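Local coordinates for protein YohF (Salmonella typhimurium, PDB 6WON) that probably acts as an acetoin dehydrogenase, an oxidoreductase of the short-chain dehydrogenase/reductase family, at residues B[34-39]-B[60-65]; B[141-146]-B[243-248]; B[177-182]-B[233-238]. All coordinates share one frame; numbering follows the deposited sequence.

Contact 1. Residues B[34-39]-B[60-65]; sequences TWHSDE and HLDLSQ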
loop_
_atom_site.group_PDB
_atom_site.type_symbol
_atom_site.label_atom_id
_atom_site.label_comp_id
_atom_site.label_asym_id
_atom_site.label_seq_id
_atom_site.Cartn_x
_atom_site.Cartn_y
_atom_site.Cartn_z
ATOM N N THR B 34 -21.971 -15.232 19.289
ATOM C CA THR B 34 -22.524 -14.078 19.993
ATOM C C THR B 34 -23.541 -13.366 19.111
ATOM O O THR B 34 -23.474 -13.424 17.878
ATOM C CB THR B 34 -21.446 -13.087 20.463
ATOM O OG1 THR B 34 -21.092 -12.170 19.404
ATOM C CG2 THR B 34 -20.220 -13.826 20.949
ATOM N N TRP B 35 -24.497 -12.701 19.764
ATOM C CA TRP B 35 -25.585 -12.016 19.086
ATOM C C TRP B 35 -25.924 -10.730 19.828
ATOM O O TRP B 35 -25.850 -10.659 21.062
ATOM C CB TRP B 35 -26.835 -12.907 18.985
ATOM C CG TRP B 35 -27.330 -13.437 20.309
ATOM C CD1 TRP B 35 -26.918 -14.575 20.941
ATOM C CD2 TRP B 35 -28.347 -12.860 21.150
ATOM N NE1 TRP B 35 -27.607 -14.742 22.119
ATOM C CE2 TRP B 35 -28.487 -13.704 22.274
ATOM C CE3 TRP B 35 -29.142 -11.707 21.065
ATOM C CZ2 TRP B 35 -29.391 -13.435 23.309
ATOM C CZ3 TRP B 35 -30.044 -11.441 22.097
ATOM C CH2 TRP B 35 -30.157 -12.302 23.204
ATOM N N HIS B 36 -26.305 -9.715 19.086
ATOM C CA HIS B 36 -26.630 -8.437 19.648
ATOM C C HIS B 36 -28.119 -8.313 19.955
ATOM O O HIS B 36 -28.446 -8.068 21.044
ATOM C CB HIS B 36 -26.163 -7.340 18.758
ATOM C CG HIS B 36 -26.573 -5.984 19.211
ATOM N ND1 HIS B 36 -25.902 -5.286 20.179
ATOM C CD2 HIS B 36 -27.599 -5.202 18.829
ATOM C CE1 HIS B 36 -26.492 -4.132 20.368
ATOM N NE2 HIS B 36 -27.530 -4.060 19.567
ATOM N N SER B 37 -28.982 -8.568 19.005
ATOM C CA SER B 37 -30.417 -8.540 19.256
ATOM C C SER B 37 -31.197 -9.681 18.620
ATOM O O SER B 37 -32.379 -9.844 18.949
ATOM C CB SER B 37 -31.019 -7.210 18.777
ATOM O OG SER B 37 -31.180 -7.235 17.378
ATOM N N ASP B 38 -30.588 -10.477 17.740
ATOM C CA ASP B 38 -31.297 -11.546 17.033
ATOM C C ASP B 38 -30.950 -12.881 17.688
ATOM O O ASP B 38 -30.158 -13.677 17.173
ATOM C CB ASP B 38 -30.945 -11.542 15.547
ATOM C CG ASP B 38 -31.676 -12.636 14.766
ATOM O OD1 ASP B 38 -32.609 -13.267 15.311
ATOM O OD2 ASP B 38 -31.304 -12.872 13.598
ATOM N N GLU B 39 -31.579 -13.127 18.837
ATOM C CA GLU B 39 -31.322 -14.357 19.577
ATOM C C GLU B 39 -31.773 -15.589 18.798
ATOM O O GLU B 39 -31.122 -16.637 18.854
ATOM C CB GLU B 39 -32.017 -14.304 20.939
ATOM C CG GLU B 39 -31.928 -15.621 21.682
ATOM C CD GLU B 39 -32.423 -15.549 23.110
ATOM O OE1 GLU B 39 -31.856 -16.285 23.949
ATOM O OE2 GLU B 39 -33.368 -14.772 23.397
ATOM N N HIS B 60 -25.323 -13.469 24.419
ATOM C CA HIS B 60 -25.589 -12.080 24.088
ATOM C C HIS B 60 -24.310 -11.269 24.234
ATOM O O HIS B 60 -23.592 -11.401 25.231
ATOM C CB HIS B 60 -26.689 -11.540 25.012
ATOM C CG HIS B 60 -26.936 -10.071 24.886
ATOM N ND1 HIS B 60 -27.227 -9.463 23.683
ATOM C CD2 HIS B 60 -26.962 -9.090 25.820
ATOM C CE1 HIS B 60 -27.406 -8.169 23.881
ATOM N NE2 HIS B 60 -27.252 -7.918 25.168
ATOM N N LEU B 61 -24.017 -10.435 23.243
ATOM C CA LEU B 61 -22.891 -9.510 23.312
ATOM C C LEU B 61 -23.389 -8.120 22.947
ATOM O O LEU B 61 -23.911 -7.919 21.845
ATOM C CB LEU B 61 -21.761 -9.951 22.376
ATOM C CG LEU B 61 -20.521 -9.061 22.224
ATOM C CD1 LEU B 61 -19.758 -8.960 23.531
ATOM C CD2 LEU B 61 -19.604 -9.607 21.101
ATOM N N ASP B 62 -23.251 -7.173 23.872
ATOM C CA ASP B 62 -23.624 -5.773 23.657
ATOM C C ASP B 62 -22.368 -4.906 23.784
ATOM O O ASP B 62 -22.021 -4.455 24.879
ATOM C CB ASP B 62 -24.697 -5.353 24.652
ATOM C CG ASP B 62 -25.289 -3.997 24.332
ATOM O OD1 ASP B 62 -24.783 -3.332 23.407
ATOM O OD2 ASP B 62 -26.272 -3.602 25.001
ATOM N N LEU B 63 -21.696 -4.657 22.657
ATOM C CA LEU B 63 -20.479 -3.851 22.633
ATOM C C LEU B 63 -20.740 -2.352 22.752
ATOM O O LEU B 63 -19.812 -1.565 22.546
ATOM C CB LEU B 63 -19.684 -4.120 21.351
ATOM C CG LEU B 63 -18.970 -5.467 21.278
ATOM C CD1 LEU B 63 -18.185 -5.609 19.978
ATOM C CD2 LEU B 63 -18.065 -5.656 22.485
ATOM N N SER B 64 -21.961 -1.935 23.083
ATOM C CA SER B 64 -22.263 -0.513 23.112
ATOM C C SER B 64 -21.778 0.149 24.395
ATOM O O SER B 64 -21.506 1.357 24.400
ATOM C CB SER B 64 -23.769 -0.299 22.920
ATOM O OG SER B 64 -24.466 -0.272 24.158
ATOM N N GLN B 65 -21.653 -0.612 25.487
ATOM C CA GLN B 65 -21.153 -0.084 26.755
ATOM C C GLN B 65 -19.901 -0.863 27.144
ATOM O O GLN B 65 -19.981 -2.024 27.560
ATOM C CB GLN B 65 -22.221 -0.152 27.839
ATOM C CG GLN B 65 -23.492 0.575 27.457
ATOM C CD GLN B 65 -24.058 1.386 28.598
ATOM O OE1 GLN B 65 -23.492 2.415 28.976
ATOM N NE2 GLN B 65 -25.177 0.929 29.167
#

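Contact 2. Residues B[141-146]-B[243-248]; sequences TSVHEH and GGFMLA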
loop_
_atom_site.group_PDB
_atom_site.type_symbol
_atom_site.label_atom_id
_atom_site.label_comp_id
_atom_site.label_asym_id
_atom_site.label_seq_id
_atom_site.Cartn_x
_atom_site.Cartn_y
_atom_site.Cartn_z
ATOM N N THR B 141 -12.276 -6.753 8.638
ATOM C CA THR B 141 -12.294 -5.310 8.439
ATOM C C THR B 141 -13.179 -4.975 7.242
ATOM O O THR B 141 -14.394 -5.190 7.300
ATOM C CB THR B 141 -10.871 -4.769 8.287
ATOM O OG1 THR B 141 -10.262 -5.333 7.125
ATOM C CG2 THR B 141 -10.036 -5.156 9.516
ATOM N N SER B 142 -12.592 -4.483 6.151
ATOM C CA SER B 142 -13.340 -4.043 4.975
ATOM C C SER B 142 -12.320 -3.524 3.969
ATOM O O SER B 142 -11.180 -3.221 4.332
ATOM C CB SER B 142 -14.352 -2.943 5.325
ATOM O OG SER B 142 -14.593 -2.077 4.230
ATOM N N VAL B 143 -12.733 -3.415 2.701
ATOM C CA VAL B 143 -11.879 -2.679 1.768
ATOM C C VAL B 143 -11.606 -1.281 2.292
ATOM O O VAL B 143 -10.577 -0.680 1.959
ATOM C CB VAL B 143 -12.478 -2.600 0.355
ATOM C CG1 VAL B 143 -12.437 -3.954 -0.298
ATOM C CG2 VAL B 143 -13.918 -2.014 0.382
ATOM N N HIS B 144 -12.484 -0.760 3.154
ATOM C CA HIS B 144 -12.297 0.585 3.677
ATOM C C HIS B 144 -11.307 0.650 4.832
ATOM O O HIS B 144 -11.115 1.732 5.410
ATOM C CB HIS B 144 -13.662 1.150 4.043
ATOM C CG HIS B 144 -14.604 1.141 2.879
ATOM N ND1 HIS B 144 -14.368 1.881 1.739
ATOM C CD2 HIS B 144 -15.733 0.427 2.642
ATOM C CE1 HIS B 144 -15.337 1.654 0.865
ATOM N NE2 HIS B 144 -16.180 0.785 1.394
ATOM N N GLU B 145 -10.666 -0.469 5.170
ATOM C CA GLU B 145 -9.381 -0.419 5.870
ATOM C C GLU B 145 -8.298 0.235 5.011
ATOM O O GLU B 145 -7.259 0.650 5.542
ATOM C CB GLU B 145 -8.947 -1.847 6.258
ATOM C CG GLU B 145 -7.582 -1.970 6.946
ATOM C CD GLU B 145 -7.047 -3.395 6.986
ATOM O OE1 GLU B 145 -7.844 -4.363 6.904
ATOM O OE2 GLU B 145 -5.815 -3.551 7.121
ATOM N N HIS B 146 -8.530 0.352 3.694
ATOM C CA HIS B 146 -7.519 0.771 2.733
ATOM C C HIS B 146 -7.914 1.974 1.891
ATOM O O HIS B 146 -7.027 2.745 1.490
ATOM C CB HIS B 146 -7.173 -0.402 1.789
ATOM C CG HIS B 146 -6.768 -1.646 2.515
ATOM N ND1 HIS B 146 -5.552 -1.765 3.156
ATOM C CD2 HIS B 146 -7.431 -2.803 2.748
ATOM C CE1 HIS B 146 -5.478 -2.946 3.744
ATOM N NE2 HIS B 146 -6.604 -3.597 3.510
ATOM N N GLY B 243 -14.014 -8.888 -5.145
ATOM C CA GLY B 243 -14.383 -8.959 -6.552
ATOM C C GLY B 243 -13.730 -7.907 -7.435
ATOM O O GLY B 243 -14.299 -7.490 -8.451
ATOM N N GLY B 244 -12.540 -7.453 -7.043
ATOM C CA GLY B 244 -11.816 -6.448 -7.799
ATOM C C GLY B 244 -12.110 -5.018 -7.409
ATOM O O GLY B 244 -11.676 -4.101 -8.121
ATOM N N PHE B 245 -12.833 -4.803 -6.302
ATOM C CA PHE B 245 -13.162 -3.454 -5.838
ATOM C C PHE B 245 -11.945 -2.527 -5.858
ATOM O O PHE B 245 -12.018 -1.406 -6.369
ATOM C CB PHE B 245 -13.764 -3.548 -4.429
ATOM C CG PHE B 245 -14.275 -2.238 -3.867
ATOM C CD1 PHE B 245 -13.408 -1.348 -3.234
ATOM C CD2 PHE B 245 -15.629 -1.927 -3.915
ATOM C CE1 PHE B 245 -13.891 -0.151 -2.688
ATOM C CE2 PHE B 245 -16.118 -0.739 -3.364
ATOM C CZ PHE B 245 -15.249 0.148 -2.756
ATOM N N MET B 246 -10.815 -2.987 -5.315
ATOM C CA MET B 246 -9.619 -2.152 -5.224
ATOM C C MET B 246 -9.003 -1.851 -6.589
ATOM O O MET B 246 -8.203 -0.916 -6.700
ATOM C CB MET B 246 -8.555 -2.828 -4.351
ATOM C CG MET B 246 -8.929 -3.069 -2.887
ATOM S SD MET B 246 -9.434 -1.593 -1.984
ATOM C CE MET B 246 -7.908 -0.680 -1.756
ATOM N N LEU B 247 -9.335 -2.625 -7.624
ATOM C CA LEU B 247 -8.817 -2.343 -8.959
ATOM C C LEU B 247 -9.516 -1.176 -9.646
ATOM O O LEU B 247 -8.980 -0.641 -10.629
ATOM C CB LEU B 247 -8.955 -3.584 -9.843
ATOM C CG LEU B 247 -8.319 -4.856 -9.273
ATOM C CD1 LEU B 247 -8.753 -6.082 -10.056
ATOM C CD2 LEU B 247 -6.806 -4.719 -9.270
ATOM N N ALA B 248 -10.704 -0.785 -9.180
ATOM C CA ALA B 248 -11.547 0.162 -9.908
ATOM C C ALA B 248 -11.204 1.594 -9.494
ATOM O O ALA B 248 -11.425 1.990 -8.347
ATOM C CB ALA B 248 -13.019 -0.151 -9.662
#

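Contact 3. Residues B[177-182]-B[233-238]; sequences HILVNA and YTTGQS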
loop_
_atom_site.group_PDB
_atom_site.type_symbol
_atom_site.label_atom_id
_atom_site.label_comp_id
_atom_site.label_asym_id
_atom_site.label_seq_id
_atom_site.Cartn_x
_atom_site.Cartn_y
_atom_site.Cartn_z
ATOM N N HIS B 177 2.758 -18.169 19.332
ATOM C CA HIS B 177 2.226 -18.923 18.201
ATOM C C HIS B 177 0.766 -18.556 17.930
ATOM O O HIS B 177 -0.057 -19.404 17.570
ATOM C CB HIS B 177 2.405 -20.424 18.416
ATOM C CG HIS B 177 3.816 -20.805 18.745
ATOM N ND1 HIS B 177 4.808 -20.874 17.788
ATOM C CD2 HIS B 177 4.409 -21.101 19.927
ATOM C CE1 HIS B 177 5.949 -21.213 18.364
ATOM N NE2 HIS B 177 5.735 -21.361 19.660
ATOM N N ILE B 178 0.454 -17.271 18.099
ATOM C CA ILE B 178 -0.841 -16.703 17.737
ATOM C C ILE B 178 -0.662 -15.931 16.432
ATOM O O ILE B 178 0.102 -14.957 16.373
ATOM C CB ILE B 178 -1.388 -15.791 18.849
ATOM C CG1 ILE B 178 -1.650 -16.595 20.130
ATOM C CG2 ILE B 178 -2.667 -15.106 18.391
ATOM C CD1 ILE B 178 -1.796 -15.737 21.387
ATOM N N LEU B 179 -1.351 -16.363 15.383
ATOM C CA LEU B 179 -1.284 -15.687 14.090
ATOM C C LEU B 179 -2.496 -14.776 13.968
ATOM O O LEU B 179 -3.614 -15.186 14.297
ATOM C CB LEU B 179 -1.243 -16.693 12.940
ATOM C CG LEU B 179 -0.282 -17.886 13.085
ATOM C CD1 LEU B 179 -0.273 -18.761 11.818
ATOM C CD2 LEU B 179 1.137 -17.430 13.421
ATOM N N VAL B 180 -2.273 -13.540 13.520
ATOM C CA VAL B 180 -3.320 -12.521 13.500
ATOM C C VAL B 180 -3.376 -11.892 12.117
ATOM O O VAL B 180 -2.385 -11.311 11.648
ATOM C CB VAL B 180 -3.089 -11.443 14.567
ATOM C CG1 VAL B 180 -4.270 -10.467 14.603
ATOM C CG2 VAL B 180 -2.892 -12.104 15.922
ATOM N N ASN B 181 -4.540 -11.975 11.479
ATOM C CA ASN B 181 -4.710 -11.408 10.152
ATOM C C ASN B 181 -6.051 -10.701 10.079
ATOM O O ASN B 181 -6.955 -10.960 10.877
ATOM C CB ASN B 181 -4.649 -12.489 9.069
ATOM C CG ASN B 181 -3.285 -13.151 8.989
ATOM O OD1 ASN B 181 -2.350 -12.586 8.415
ATOM N ND2 ASN B 181 -3.169 -14.355 9.547
ATOM N N ALA B 182 -6.169 -9.813 9.097
ATOM C CA ALA B 182 -7.443 -9.225 8.717
ATOM C C ALA B 182 -7.929 -9.842 7.406
ATOM O O ALA B 182 -7.135 -10.081 6.490
ATOM C CB ALA B 182 -7.320 -7.703 8.554
ATOM N N TYR B 233 2.043 -20.003 8.132
ATOM C CA TYR B 233 3.063 -18.994 7.866
ATOM C C TYR B 233 2.467 -17.633 7.544
ATOM O O TYR B 233 3.219 -16.697 7.238
ATOM C CB TYR B 233 3.989 -19.447 6.724
ATOM C CG TYR B 233 5.402 -18.901 6.820
ATOM C CD1 TYR B 233 6.195 -19.160 7.937
ATOM C CD2 TYR B 233 5.940 -18.114 5.797
ATOM C CE1 TYR B 233 7.490 -18.666 8.029
ATOM C CE2 TYR B 233 7.235 -17.619 5.878
ATOM C CZ TYR B 233 8.009 -17.892 6.995
ATOM O OH TYR B 233 9.300 -17.402 7.082
ATOM N N THR B 234 1.141 -17.488 7.626
ATOM C CA THR B 234 0.462 -16.249 7.264
ATOM C C THR B 234 0.099 -15.484 8.528
ATOM O O THR B 234 -0.661 -15.981 9.363
ATOM C CB THR B 234 -0.797 -16.526 6.439
ATOM O OG1 THR B 234 -0.472 -17.407 5.366
ATOM C CG2 THR B 234 -1.362 -15.223 5.872
ATOM N N THR B 235 0.632 -14.276 8.664
ATOM C CA THR B 235 0.290 -13.462 9.816
ATOM C C THR B 235 0.632 -12.010 9.514
ATOM O O THR B 235 1.555 -11.722 8.743
ATOM C CB THR B 235 1.014 -13.958 11.072
ATOM O OG1 THR B 235 0.473 -13.311 12.226
ATOM C CG2 THR B 235 2.522 -13.684 10.982
ATOM N N GLY B 236 -0.148 -11.107 10.109
ATOM C CA GLY B 236 0.030 -9.674 9.949
ATOM C C GLY B 236 -0.515 -9.085 8.670
ATOM O O GLY B 236 -0.226 -7.922 8.375
ATOM N N GLN B 237 -1.308 -9.833 7.905
ATOM C CA GLN B 237 -1.720 -9.409 6.576
ATOM C C GLN B 237 -3.189 -9.000 6.550
ATOM O O GLN B 237 -3.988 -9.410 7.397
ATOM C CB GLN B 237 -1.468 -10.528 5.559
ATOM C CG GLN B 237 0.002 -10.582 5.157
ATOM C CD GLN B 237 0.458 -9.236 4.610
ATOM O OE1 GLN B 237 -0.182 -8.683 3.715
ATOM N NE2 GLN B 237 1.533 -8.689 5.162
ATOM N N SER B 238 -3.539 -8.184 5.541
ATOM C CA SER B 238 -4.922 -7.807 5.258
ATOM C C SER B 238 -5.295 -8.427 3.915
ATOM O O SER B 238 -4.841 -7.961 2.862
ATOM C CB SER B 238 -5.093 -6.290 5.240
ATOM O OG SER B 238 -6.459 -5.913 5.122
HETATM O O HOH W 1 1.357 -13.399 14.616
#

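Contact 1. Residues B[34-39]-B[60-65]
His60 and Trp35 pair at the C-terminal ends of two parallel strands, 30-35 and 56-60, and the histidine works with both its backbone and its ring. Its CA sits 3.9 Å from the centroid of the five-membered ring of Trp35, 16° off the normal, a CH-pi contact over the indole face; Glu39 CB covers the opposite face. Its CB continues along the indole, 3.7 Å from Trp35 CZ2. The imidazole, swung out with CG anti to the backbone N (chi1 173°), places ND1 3.2 Å from Trp35 O in a bent hydrogen bond, and CE1 3.0 Å from His36 O, which lies near the ring plane.

Leu61 N also gives its hydrogen to Trp35 O, at 2.9 Å and almost straight (170°). The two donors arrive from opposite faces of the carbonyl plane, gripping one oxygen from two sides. The side chain of Leu61 turns to Thr34, CD2 lying 3.4 Å from Thr34 OG1, a hydroxyl whose hydrogen-bond partner is Ala11 N. His36 completes the register: its CA approaches Leu61 O at 3.5 Å, while CE1 of its ring lies 3.6 Å from Asp62 OD1, with the carboxylate nearly perpendicular to the imidazole. That same OD1 closes an Asx turn by accepting from Ser64 N.

In classical Rossmann-type SDR enzymes the C-terminal ends of these two strands face the adenosine half of the dinucleotide. The bond to Trp35 O implies a proton on ND1 of His60, and the carbonyls around this ring would suit a positive imidazole, although its charge is not seen.

Contact 2. Residues B[141-146]-B[243-248]
Phe245 and Met246 reach Val143 through two different side-chain shapes. In Phe245, CG stands anti to the backbone N (chi1 -175°), which extends the ring to the valine; Met246 has CG anti to the carbonyl carbon and bends again at its next two torsions, which lays SD beside Val143 and carries CE on to His146. The valine methyl CG2 then rests over one face of the phenyl ring, displaced to its rim, 3.6 Å from Phe245 CE1 and 25° off the ring normal: a CH-pi contact. The same methyl lies 3.7 Å above the centre of the His144 imidazole. Wedged between two rings whose planes stand 86° apart, CG2 fills the corner that they form, and His144 CE1 touches Phe245 CZ at 3.9 Å.

Met246 slides past Val143 in the opposite sense, SD lying 4.0 Å from Val143 CB, and ends with CE 3.6 Å from His146 CB. The polar ends of both histidines point to other work: His144 ND1 bonds Thr147 O, and His146 NE2 bonds Ser238 OG. Within 141-146, the Thr141 OG1 to Glu145 OE1 bond (2.6 Å) ties the two ends of the short turn. Ser142 also touches Tyr155 and Lys159, spaced as in the YxxxK motif of SDR enzymes, consistent with a place at the active site. Phe245 packs on Asn249 of the second subunit and Met246 on Gln237 of the third.

With no hydrogen bond between the two segments, their join rests on van der Waals and CH-pi contact: methyl, thioether and ring surfaces fit together, while the histidine nitrogens find their partners in the same chain, outside the two segments.

Contact 3. Residues B[177-182]-B[233-238]
Asn181 clamps the 233-238 segment with both ends of its amide. ND2 donates to Thr234 O at 3.0 Å in a nearly straight bond that lies in the amide plane but meets the carbonyl from well above its own plane. OD1 accepts from Gln237 N, also at 3.0 Å, so one side chain spans the bend at Gly236. Thr235, with OG1 anti to the backbone N (chi1 -169°), turns its hydroxyl back to the strand, where it takes the hydrogen of Val180 N at 3.0 Å and, through a water, reaches Ile178 O.

Backbone bonds continue the line: Gly236 N to Val180 O at 2.7 Å, then Ala182 N to Gln237 O at 2.8 Å. Here the last strand of the parallel Rossmann sheet joins its neighbour, Ala182 pairing with Ser238 at the start of strand 238-241; before that point the side chains of Thr235 and Asn181 supply bonds alongside the backbone bond at Gly236. Leu179 lies against Thr234 O with CB and CD1, each at 3.7 Å.

Further out, helix 216-226 presses on the clamp through Leu226 against Asn181, and helix 153-173 backs Val180 and Thr235. From the third subunit, Gly244 packs on Thr235 and Val241 on Thr234.

How the contacts relate
Contacts 1 and 3 sit near opposite ends of one seven-stranded parallel sheet: contact 1 joins strand 30-35 to the chain leaving outermost strand 56-60, and contact 3 joins strand 178-185 to the run into the other outermost strand, 238-241. Their centres lie 27 Å apart. Along the chain contact 1 closes first; contact 3 is then nested within the loop that contact 2 closes. Contacts 2 and 3, with centres 19 Å apart, touch directly: Ser238 OG lies 2.7 Å from Glu145 OE1, a probable hydrogen bond, and Ala182 packs on Thr141. Both also meet the third subunit, tying this half of the fold to the tetramer.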